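Local structure of ADP-ribosylglycohydrolase (Thermus thermophilus, 2YZV) at residues L31-F36 against V246-D251; W211-E216 against A228-A233; E38-K43 against G241-V246. The protein belongs to the ADP-ribosylglycohydrolase family, has an all-helical fold and binds magnesium ions. All coordinates share one frame; numbering follows the deposited sequence.

Contact 1. Residues L31-F36 against V246-D251. With MG (magnesium ion), chain B.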
loop_
_atom_site.group_PDB
_atom_site.type_symbol
_atom_site.label_atom_id
_atom_site.label_comp_id
_atom_site.label_asym_id
_atom_site.label_seq_id
_atom_site.Cartn_x
_atom_site.Cartn_y
_atom_site.Cartn_z
ATOM N N LEU A 31 8.961 -4.819 -16.365
ATOM C CA LEU A 31 10.320 -5.114 -16.810
ATOM C C LEU A 31 10.962 -6.171 -15.930
ATOM O O LEU A 31 10.854 -6.118 -14.709
ATOM C CB LEU A 31 11.190 -3.858 -16.777
ATOM C CG LEU A 31 10.743 -2.638 -17.584
ATOM C CD1 LEU A 31 11.797 -1.551 -17.464
ATOM C CD2 LEU A 31 10.531 -3.017 -19.042
ATOM N N PRO A 32 11.638 -7.154 -16.543
ATOM C CA PRO A 32 12.285 -8.201 -15.747
ATOM C C PRO A 32 13.463 -7.623 -14.973
ATOM O O PRO A 32 14.178 -6.748 -15.470
ATOM C CB PRO A 32 12.732 -9.210 -16.801
ATOM C CG PRO A 32 11.727 -9.035 -17.885
ATOM C CD PRO A 32 11.600 -7.532 -17.965
ATOM N N LYS A 33 13.663 -8.111 -13.754
ATOM C CA LYS A 33 14.758 -7.640 -12.916
ATOM C C LYS A 33 16.109 -7.767 -13.618
ATOM O O LYS A 33 16.353 -8.727 -14.348
ATOM C CB LYS A 33 14.784 -8.433 -11.605
ATOM C CG LYS A 33 15.867 -8.003 -10.632
ATOM C CD LYS A 33 15.851 -8.856 -9.368
ATOM C CE LYS A 33 16.918 -8.399 -8.387
ATOM N NZ LYS A 33 16.981 -9.275 -7.180
ATOM N N GLY A 34 16.975 -6.780 -13.402
ATOM C CA GLY A 34 18.306 -6.800 -13.983
ATOM C C GLY A 34 18.437 -6.611 -15.482
ATOM O O GLY A 34 19.496 -6.898 -16.041
ATOM N N THR A 35 17.387 -6.134 -16.142
ATOM C CA THR A 35 17.448 -5.921 -17.587
ATOM C C THR A 35 17.394 -4.435 -17.925
ATOM O O THR A 35 17.364 -4.057 -19.099
ATOM C CB THR A 35 16.282 -6.622 -18.321
ATOM O OG1 THR A 35 15.040 -6.042 -17.908
ATOM C CG2 THR A 35 16.267 -8.113 -18.016
ATOM N N PHE A 36 17.385 -3.595 -16.895
ATOM C CA PHE A 36 17.315 -2.151 -17.088
ATOM C C PHE A 36 18.199 -1.410 -16.087
ATOM O O PHE A 36 18.454 -1.900 -14.984
ATOM C CB PHE A 36 15.862 -1.690 -16.947
ATOM C CG PHE A 36 15.239 -2.051 -15.627
ATOM C CD1 PHE A 36 15.362 -1.207 -14.528
ATOM C CD2 PHE A 36 14.554 -3.254 -15.476
ATOM C CE1 PHE A 36 14.812 -1.554 -13.295
ATOM C CE2 PHE A 36 13.999 -3.613 -14.250
ATOM C CZ PHE A 36 14.128 -2.761 -13.155
ATOM N N VAL A 246 11.750 -0.857 -6.212
ATOM C CA VAL A 246 11.351 -0.677 -7.597
ATOM C C VAL A 246 12.271 -1.341 -8.606
ATOM O O VAL A 246 11.821 -1.733 -9.677
ATOM C CB VAL A 246 11.168 0.821 -7.957
ATOM C CG1 VAL A 246 10.120 1.441 -7.042
ATOM C CG2 VAL A 246 12.485 1.560 -7.863
ATOM N N ASN A 247 13.545 -1.503 -8.265
ATOM C CA ASN A 247 14.460 -2.131 -9.201
ATOM C C ASN A 247 14.309 -3.643 -9.320
ATOM O O ASN A 247 15.070 -4.299 -10.033
ATOM C CB ASN A 247 15.898 -1.714 -8.889
ATOM C CG ASN A 247 16.220 -0.345 -9.458
ATOM O OD1 ASN A 247 16.347 -0.183 -10.678
ATOM N ND2 ASN A 247 16.320 0.653 -8.588
ATOM N N LEU A 248 13.314 -4.193 -8.629
ATOM C CA LEU A 248 13.022 -5.618 -8.732
ATOM C C LEU A 248 12.228 -5.785 -10.021
ATOM O O LEU A 248 12.074 -6.889 -10.534
ATOM C CB LEU A 248 12.156 -6.086 -7.567
ATOM C CG LEU A 248 12.791 -6.144 -6.182
ATOM C CD1 LEU A 248 11.715 -6.502 -5.173
ATOM C CD2 LEU A 248 13.916 -7.170 -6.157
ATOM N N GLY A 249 11.719 -4.669 -10.535
ATOM C CA GLY A 249 10.930 -4.711 -11.751
ATOM C C GLY A 249 9.596 -5.396 -11.511
ATOM O O GLY A 249 9.083 -5.400 -10.390
ATOM N N GLY A 250 9.032 -5.984 -12.562
ATOM C CA GLY A 250 7.751 -6.654 -12.421
ATOM C C GLY A 250 6.661 -5.678 -12.015
ATOM O O GLY A 250 6.525 -4.609 -12.611
ATOM N N ASP A 251 5.888 -6.035 -10.993
ATOM C CA ASP A 251 4.805 -5.177 -10.516
ATOM C C ASP A 251 5.422 -4.155 -9.567
ATOM O O ASP A 251 5.034 -4.040 -8.403
ATOM C CB ASP A 251 3.754 -6.027 -9.796
ATOM C CG ASP A 251 2.402 -5.343 -9.726
ATOM O OD1 ASP A 251 2.076 -4.570 -10.655
ATOM O OD2 ASP A 251 1.656 -5.593 -8.758
HETATM MG MG MG B . 0.714 -2.853 -10.002
HETATM O O HOH W 1 17.016 -4.525 -11.750
HETATM O O HOH W 2 17.920 -1.946 -12.351
#

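Contact 2. Residues W211-E216 against A228-A233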
loop_
_atom_site.group_PDB
_atom_site.type_symbol
_atom_site.label_atom_id
_atom_site.label_comp_id
_atom_site.label_asym_id
_atom_site.label_seq_id
_atom_site.Cartn_x
_atom_site.Cartn_y
_atom_site.Cartn_z
ATOM N N TRP A 211 13.713 -12.309 3.978
ATOM C CA TRP A 211 15.129 -11.973 4.130
ATOM C C TRP A 211 15.897 -12.178 2.822
ATOM O O TRP A 211 16.985 -11.622 2.635
ATOM C CB TRP A 211 15.771 -12.814 5.245
ATOM C CG TRP A 211 15.215 -12.566 6.635
ATOM C CD1 TRP A 211 14.599 -13.483 7.441
ATOM C CD2 TRP A 211 15.287 -11.350 7.396
ATOM N NE1 TRP A 211 14.289 -12.917 8.656
ATOM C CE2 TRP A 211 14.700 -11.610 8.656
ATOM C CE3 TRP A 211 15.794 -10.067 7.139
ATOM C CZ2 TRP A 211 14.606 -10.635 9.659
ATOM C CZ3 TRP A 211 15.700 -9.094 8.141
ATOM C CH2 TRP A 211 15.110 -9.388 9.384
ATOM N N GLU A 212 15.333 -12.971 1.918
ATOM C CA GLU A 212 15.985 -13.219 0.638
ATOM C C GLU A 212 15.445 -12.268 -0.418
ATOM O O GLU A 212 14.249 -11.990 -0.457
ATOM C CB GLU A 212 15.752 -14.659 0.184
ATOM C CG GLU A 212 16.508 -15.006 -1.082
ATOM C CD GLU A 212 18.007 -14.856 -0.909
ATOM O OE1 GLU A 212 18.596 -15.663 -0.159
ATOM O OE2 GLU A 212 18.589 -13.928 -1.511
ATOM N N ALA A 213 16.332 -11.772 -1.275
ATOM C CA ALA A 213 15.927 -10.852 -2.335
ATOM C C ALA A 213 15.056 -11.575 -3.355
ATOM O O ALA A 213 15.372 -12.688 -3.777
ATOM C CB ALA A 213 17.160 -10.274 -3.026
ATOM N N PRO A 214 13.931 -10.958 -3.751
ATOM C CA PRO A 214 13.029 -11.565 -4.733
ATOM C C PRO A 214 13.683 -11.574 -6.113
ATOM O O PRO A 214 14.572 -10.767 -6.387
ATOM C CB PRO A 214 11.809 -10.642 -4.706
ATOM C CG PRO A 214 11.856 -10.037 -3.339
ATOM C CD PRO A 214 13.323 -9.753 -3.163
ATOM N N GLU A 215 13.240 -12.485 -6.975
ATOM C CA GLU A 215 13.774 -12.570 -8.330
ATOM C C GLU A 215 13.040 -11.580 -9.231
ATOM O O GLU A 215 13.462 -11.321 -10.360
ATOM C CB GLU A 215 13.616 -13.988 -8.882
ATOM C CG GLU A 215 14.446 -15.038 -8.157
ATOM C CD GLU A 215 15.942 -14.802 -8.279
ATOM O OE1 GLU A 215 16.714 -15.644 -7.775
ATOM O OE2 GLU A 215 16.351 -13.781 -8.874
ATOM N N GLU A 216 11.930 -11.044 -8.729
ATOM C CA GLU A 216 11.133 -10.061 -9.458
ATOM C C GLU A 216 10.099 -9.454 -8.517
ATOM O O GLU A 216 9.931 -9.928 -7.397
ATOM C CB GLU A 216 10.417 -10.706 -10.652
ATOM C CG GLU A 216 9.086 -11.372 -10.330
ATOM C CD GLU A 216 9.229 -12.673 -9.568
ATOM O OE1 GLU A 216 8.186 -13.290 -9.256
ATOM O OE2 GLU A 216 10.375 -13.085 -9.284
ATOM N N ALA A 228 8.332 -6.043 -0.296
ATOM C CA ALA A 228 8.359 -4.767 0.404
ATOM C C ALA A 228 9.125 -4.922 1.714
ATOM O O ALA A 228 9.913 -4.055 2.087
ATOM C CB ALA A 228 6.934 -4.287 0.678
ATOM N N LEU A 229 8.898 -6.035 2.407
ATOM C CA LEU A 229 9.585 -6.283 3.669
ATOM C C LEU A 229 11.089 -6.449 3.447
ATOM O O LEU A 229 11.894 -6.013 4.263
ATOM C CB LEU A 229 9.008 -7.521 4.361
ATOM C CG LEU A 229 7.631 -7.321 4.999
ATOM C CD1 LEU A 229 7.098 -8.654 5.505
ATOM C CD2 LEU A 229 7.737 -6.320 6.149
ATOM N N TRP A 230 11.466 -7.084 2.342
ATOM C CA TRP A 230 12.877 -7.269 2.027
ATOM C C TRP A 230 13.543 -5.909 1.809
ATOM O O TRP A 230 14.610 -5.632 2.352
ATOM C CB TRP A 230 13.021 -8.115 0.760
ATOM C CG TRP A 230 14.380 -8.051 0.149
ATOM C CD1 TRP A 230 15.507 -8.702 0.572
ATOM C CD2 TRP A 230 14.771 -7.261 -0.979
ATOM N NE1 TRP A 230 16.575 -8.362 -0.225
ATOM C CE2 TRP A 230 16.152 -7.479 -1.185
ATOM C CE3 TRP A 230 14.087 -6.387 -1.836
ATOM C CZ2 TRP A 230 16.866 -6.852 -2.215
ATOM C CZ3 TRP A 230 14.797 -5.763 -2.863
ATOM C CH2 TRP A 230 16.173 -6.001 -3.040
ATOM N N ALA A 231 12.903 -5.060 1.010
ATOM C CA ALA A 231 13.445 -3.738 0.717
ATOM C C ALA A 231 13.550 -2.907 1.987
ATOM O O ALA A 231 14.494 -2.137 2.166
ATOM C CB ALA A 231 12.561 -3.026 -0.310
ATOM N N PHE A 232 12.571 -3.069 2.871
ATOM C CA PHE A 232 12.563 -2.337 4.130
ATOM C C PHE A 232 13.705 -2.834 5.019
ATOM O O PHE A 232 14.403 -2.042 5.651
ATOM C CB PHE A 232 11.205 -2.522 4.826
ATOM C CG PHE A 232 11.080 -1.792 6.138
ATOM C CD1 PHE A 232 11.284 -0.417 6.214
ATOM C CD2 PHE A 232 10.721 -2.480 7.293
ATOM C CE1 PHE A 232 11.129 0.265 7.426
ATOM C CE2 PHE A 232 10.565 -1.811 8.510
ATOM C CZ PHE A 232 10.769 -0.434 8.575
ATOM N N ALA A 233 13.904 -4.145 5.044
ATOM C CA ALA A 233 14.962 -4.731 5.863
ATOM C C ALA A 233 16.363 -4.334 5.399
ATOM O O ALA A 233 17.238 -4.045 6.220
ATOM C CB ALA A 233 14.831 -6.247 5.865
HETATM O O HOH W 3 18.944 -10.006 1.115
#

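Contact 3. Residues E38-K43 against G241-V246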
loop_
_atom_site.group_PDB
_atom_site.type_symbol
_atom_site.label_atom_id
_atom_site.label_comp_id
_atom_site.label_asym_id
_atom_site.label_seq_id
_atom_site.Cartn_x
_atom_site.Cartn_y
_atom_site.Cartn_z
ATOM N N GLU A 38 19.618 1.062 -13.217
ATOM C CA GLU A 38 19.027 1.384 -11.926
ATOM C C GLU A 38 18.170 2.637 -11.953
ATOM O O GLU A 38 18.618 3.710 -12.365
ATOM C CB GLU A 38 20.097 1.559 -10.843
ATOM C CG GLU A 38 19.495 2.018 -9.512
ATOM C CD GLU A 38 20.529 2.304 -8.443
ATOM O OE1 GLU A 38 21.566 2.919 -8.765
ATOM O OE2 GLU A 38 20.291 1.930 -7.274
ATOM N N VAL A 39 16.928 2.486 -11.510
ATOM C CA VAL A 39 15.994 3.598 -11.433
ATOM C C VAL A 39 16.318 4.322 -10.132
ATOM O O VAL A 39 16.385 3.695 -9.070
ATOM C CB VAL A 39 14.540 3.100 -11.376
ATOM C CG1 VAL A 39 13.593 4.275 -11.191
ATOM C CG2 VAL A 39 14.207 2.342 -12.643
ATOM N N ARG A 40 16.517 5.636 -10.213
ATOM C CA ARG A 40 16.855 6.427 -9.033
ATOM C C ARG A 40 16.045 7.710 -8.881
ATOM O O ARG A 40 15.942 8.254 -7.781
ATOM C CB ARG A 40 18.344 6.793 -9.063
ATOM C CG ARG A 40 19.286 5.607 -9.150
ATOM C CD ARG A 40 20.722 6.055 -9.395
ATOM N NE ARG A 40 21.256 6.874 -8.310
ATOM C CZ ARG A 40 21.485 6.433 -7.076
ATOM N NH1 ARG A 40 21.228 5.171 -6.756
ATOM N NH2 ARG A 40 21.984 7.255 -6.162
ATOM N N GLU A 41 15.471 8.203 -9.971
ATOM C CA GLU A 41 14.716 9.448 -9.903
ATOM C C GLU A 41 13.350 9.389 -10.580
ATOM O O GLU A 41 13.030 8.420 -11.269
ATOM C CB GLU A 41 15.535 10.584 -10.524
ATOM C CG GLU A 41 16.929 10.778 -9.932
ATOM C CD GLU A 41 16.921 10.917 -8.421
ATOM O OE1 GLU A 41 15.955 11.491 -7.878
ATOM O OE2 GLU A 41 17.888 10.464 -7.773
ATOM N N MET A 42 12.553 10.439 -10.369
ATOM C CA MET A 42 11.216 10.560 -10.954
ATOM C C MET A 42 11.319 11.025 -12.401
ATOM O O MET A 42 11.291 12.222 -12.685
ATOM C CB MET A 42 10.379 11.580 -10.173
ATOM C CG MET A 42 9.892 11.103 -8.828
ATOM S SD MET A 42 8.497 9.955 -8.950
ATOM C CE MET A 42 8.174 9.709 -7.188
ATOM N N LYS A 43 11.426 10.076 -13.320
ATOM C CA LYS A 43 11.549 10.410 -14.731
ATOM C C LYS A 43 10.265 10.165 -15.509
ATOM O O LYS A 43 10.124 10.614 -16.648
ATOM C CB LYS A 43 12.684 9.590 -15.348
ATOM C CG LYS A 43 14.074 9.928 -14.820
ATOM C CD LYS A 43 14.707 11.094 -15.576
ATOM C CE LYS A 43 13.943 12.397 -15.391
ATOM N NZ LYS A 43 14.548 13.512 -16.173
ATOM N N GLY A 241 15.861 1.989 0.375
ATOM C CA GLY A 241 14.902 0.900 0.350
ATOM C C GLY A 241 13.966 1.017 -0.840
ATOM O O GLY A 241 13.619 0.016 -1.464
ATOM N N MET A 242 13.557 2.239 -1.163
ATOM C CA MET A 242 12.661 2.448 -2.297
ATOM C C MET A 242 13.322 2.023 -3.604
ATOM O O MET A 242 12.688 1.389 -4.452
ATOM C CB MET A 242 12.232 3.910 -2.391
ATOM C CG MET A 242 11.271 4.190 -3.546
ATOM S SD MET A 242 9.715 3.252 -3.441
ATOM C CE MET A 242 8.866 4.185 -2.174
ATOM N N ARG A 243 14.593 2.375 -3.778
ATOM C CA ARG A 243 15.294 1.983 -4.996
ATOM C C ARG A 243 15.419 0.463 -5.071
ATOM O O ARG A 243 15.307 -0.116 -6.147
ATOM C CB ARG A 243 16.669 2.655 -5.064
ATOM C CG ARG A 243 16.566 4.118 -5.450
ATOM C CD ARG A 243 17.883 4.847 -5.312
ATOM N NE ARG A 243 17.754 6.236 -5.741
ATOM C CZ ARG A 243 18.637 7.190 -5.466
ATOM N NH1 ARG A 243 19.718 6.906 -4.751
ATOM N NH2 ARG A 243 18.443 8.423 -5.912
ATOM N N LEU A 244 15.642 -0.189 -3.934
ATOM C CA LEU A 244 15.739 -1.644 -3.939
ATOM C C LEU A 244 14.409 -2.236 -4.385
ATOM O O LEU A 244 14.366 -3.159 -5.196
ATOM C CB LEU A 244 16.078 -2.181 -2.543
ATOM C CG LEU A 244 17.505 -1.974 -2.038
ATOM C CD1 LEU A 244 17.641 -2.631 -0.667
ATOM C CD2 LEU A 244 18.497 -2.580 -3.019
ATOM N N ALA A 245 13.321 -1.686 -3.859
ATOM C CA ALA A 245 11.995 -2.186 -4.191
ATOM C C ALA A 245 11.620 -2.054 -5.660
ATOM O O ALA A 245 11.214 -3.029 -6.293
ATOM C CB ALA A 245 10.944 -1.486 -3.330
ATOM N N VAL A 246 11.750 -0.857 -6.212
ATOM C CA VAL A 246 11.351 -0.677 -7.597
ATOM C C VAL A 246 12.271 -1.341 -8.606
ATOM O O VAL A 246 11.821 -1.733 -9.677
ATOM C CB VAL A 246 11.168 0.821 -7.957
ATOM C CG1 VAL A 246 10.120 1.441 -7.042
ATOM C CG2 VAL A 246 12.485 1.560 -7.863
HETATM O O HOH W 4 21.076 9.761 -5.822
#

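Contact 1. Residues L31-F36 against V246-D251
Two loops of the all-helical ADP-ribosylglycohydrolase fold meet here, one following helix 4-26 and carrying a type II turn from Pro-32 to Thr-35, the other joining helix 238-246 to helix 252-267 and ending in the magnesium site. The direct backbone bond runs from Gly-250 N to Leu-31 O, 2.8 Å long and fairly straight at 159°, with the donor above the carbonyl plane. The same oxygen receives a CA-H...O contact from Gly-249. Glycine suits that place: phi is positive as the chain leaves the helix, and the position a CB would take is already occupied by Leu-31 O.

Water makes two further bridges. One molecule accepts from Gly-34 N and donates to Asn-247 O; a second donates to both Phe-36 O and Asn-247 OD1. That amide is fixed further by Val-39 N, which donates to OD1, and by Arg-243 O, which accepts from ND2.

Two side chains supply van der Waals contact. Lys-33, fully extended, runs alongside Leu-248, its CB 3.3 Å from Leu-248 O and its CE 3.9 Å from Leu-248 CD2, while NZ hydrogen-bonds to Pro-214 O. Phe-36 sets its CG between backbone N and carbonyl carbon (chi1 57°), which turns the ring edge to Asn-247; OD1 lies 3.3 Å from CE1, and the ring and amide planes are only 20° apart.

At the end of the second loop, just before helix 252-267, Asp-251 binds magnesium through OD1 at 2.3 Å, with Asp-253 and Thr-254 as fellow ligands, while its OD2 accepts from Asn-128 ND2.

Contact 2. Residues W211-E216 against A228-A233
One face of the Trp-230 indole is covered by the chain at Ala-213 and Pro-214, while Trp-211 O and a water lie at its edge, in the ring plane. Ala-213 CA sits above the five-membered ring, 3.5 Å from its centroid and 20° off the normal, and Pro-214 CD stands above the six-membered ring, 4.0 Å from that centroid. Both are CH-pi contacts, displaced toward the rim of the ring system. These donors suit the place: Ala-213 CA and Pro-214 CD lie at the two ends of the same peptide bond, so a single link of chain serves both rings, and the small methyl of Ala-213 lets the backbone come close. Its CB adds a contact of 3.5 Å to Trp-230 CE2.

The indole reaches this position because its CG is anti to the backbone N (chi1 164°), carrying the ring out from helix 221-234 and under the loop that precedes that helix. The contact is thus local in sequence, a connecting loop folded back over the helix it leads into, within an all-helical fold. Near its CZ3 the indole also meets Leu-248 and Leu-244.

A water links the edge of the indole to the loop, accepting from Trp-230 NE1 at 3.2 Å and donating to Trp-211 O, which also accepts from Arg-234 NH2. One turn further along the helix, Ala-233 turns its methyl toward the loop, and the Trp-211 ring reaches back to it, CZ3 lying 3.7 Å from Ala-233 CB; Leu-188 of helix 184-189 touches both side chains. Within the loop, Glu-212 OE2 accepts a bent bond from Ala-213 N, 3.1 Å long, approached from above the carboxylate plane.

Contact 3. Residues E38-K43 against G241-V246
A helix-to-loop contact at the protein surface joins helix 238-246 to the long connection between helix 4-26 and helix 57-72. Arg-243 carries most of it. Its chain is extended from CG to NE, and this reach brings the guanidinium across the loop to Arg-40 O, which lies at its edge, in the guanidinium plane. NH2 donates to that oxygen over 3.1 Å at 157°, from above the carbonyl plane, and NE adds a weak bond to it. The same NH2 forms a salt bridge with Glu-41 OE2 at 2.8 Å, the carboxylate standing almost perpendicular to the guanidinium, 84° between planes. Glu-239 is a further acidic partner of NH2, and Glu-41 OE1 bridges to Arg-275.

Arg-40 bends at chi3 and lays its own guanidinium over that of Arg-243, with the planes 42° apart. Arg-40 NH2 and Arg-243 NH1, both donors, approach to 2.7 Å without bonding, a strained contact as modelled, and Arg-275 adds positive charge nearby. The glutamates probably offset this: Arg-40 NH1 bridges to Glu-38 OE1, and Arg-243 has its two carboxylates. A water also accepts from Arg-243 NH2 at 3.0 Å and, weakly, from Arg-40 NH2.

Apolar contact is looser. Val-246, one turn further along the helix, points its side chain toward the loop, its CG2 lying 4.4 Å from Val-39 CB, so that two branched aliphatic side chains meet loosely. The whole forms a surface cluster of arginines and glutamates that ties an interhelical loop to the flank of a helix in an all-helical fold.

Overall arrangement
Contact 2 uses helix 221-234, contact 3 the next helix in the chain, 238-246, and contact 1 the loop that follows it. The loop before helix 57-72 supplies residues 31-36 to contact 1 and 38-43 to contact 3; residues 211-216 and 228-233 follow, then 241-246 and 246-251, so contact 2 lies within the span of both others. Centres are about 10 Å apart for contacts 1 and 3, which share Val-246, about 13 Å for 1 and 2, and about 14 Å for 2 and 3. Ala-231 packs on Ala-245 between the two helices. In contact 1 an early loop thus meets a late one that leads into the magnesium site.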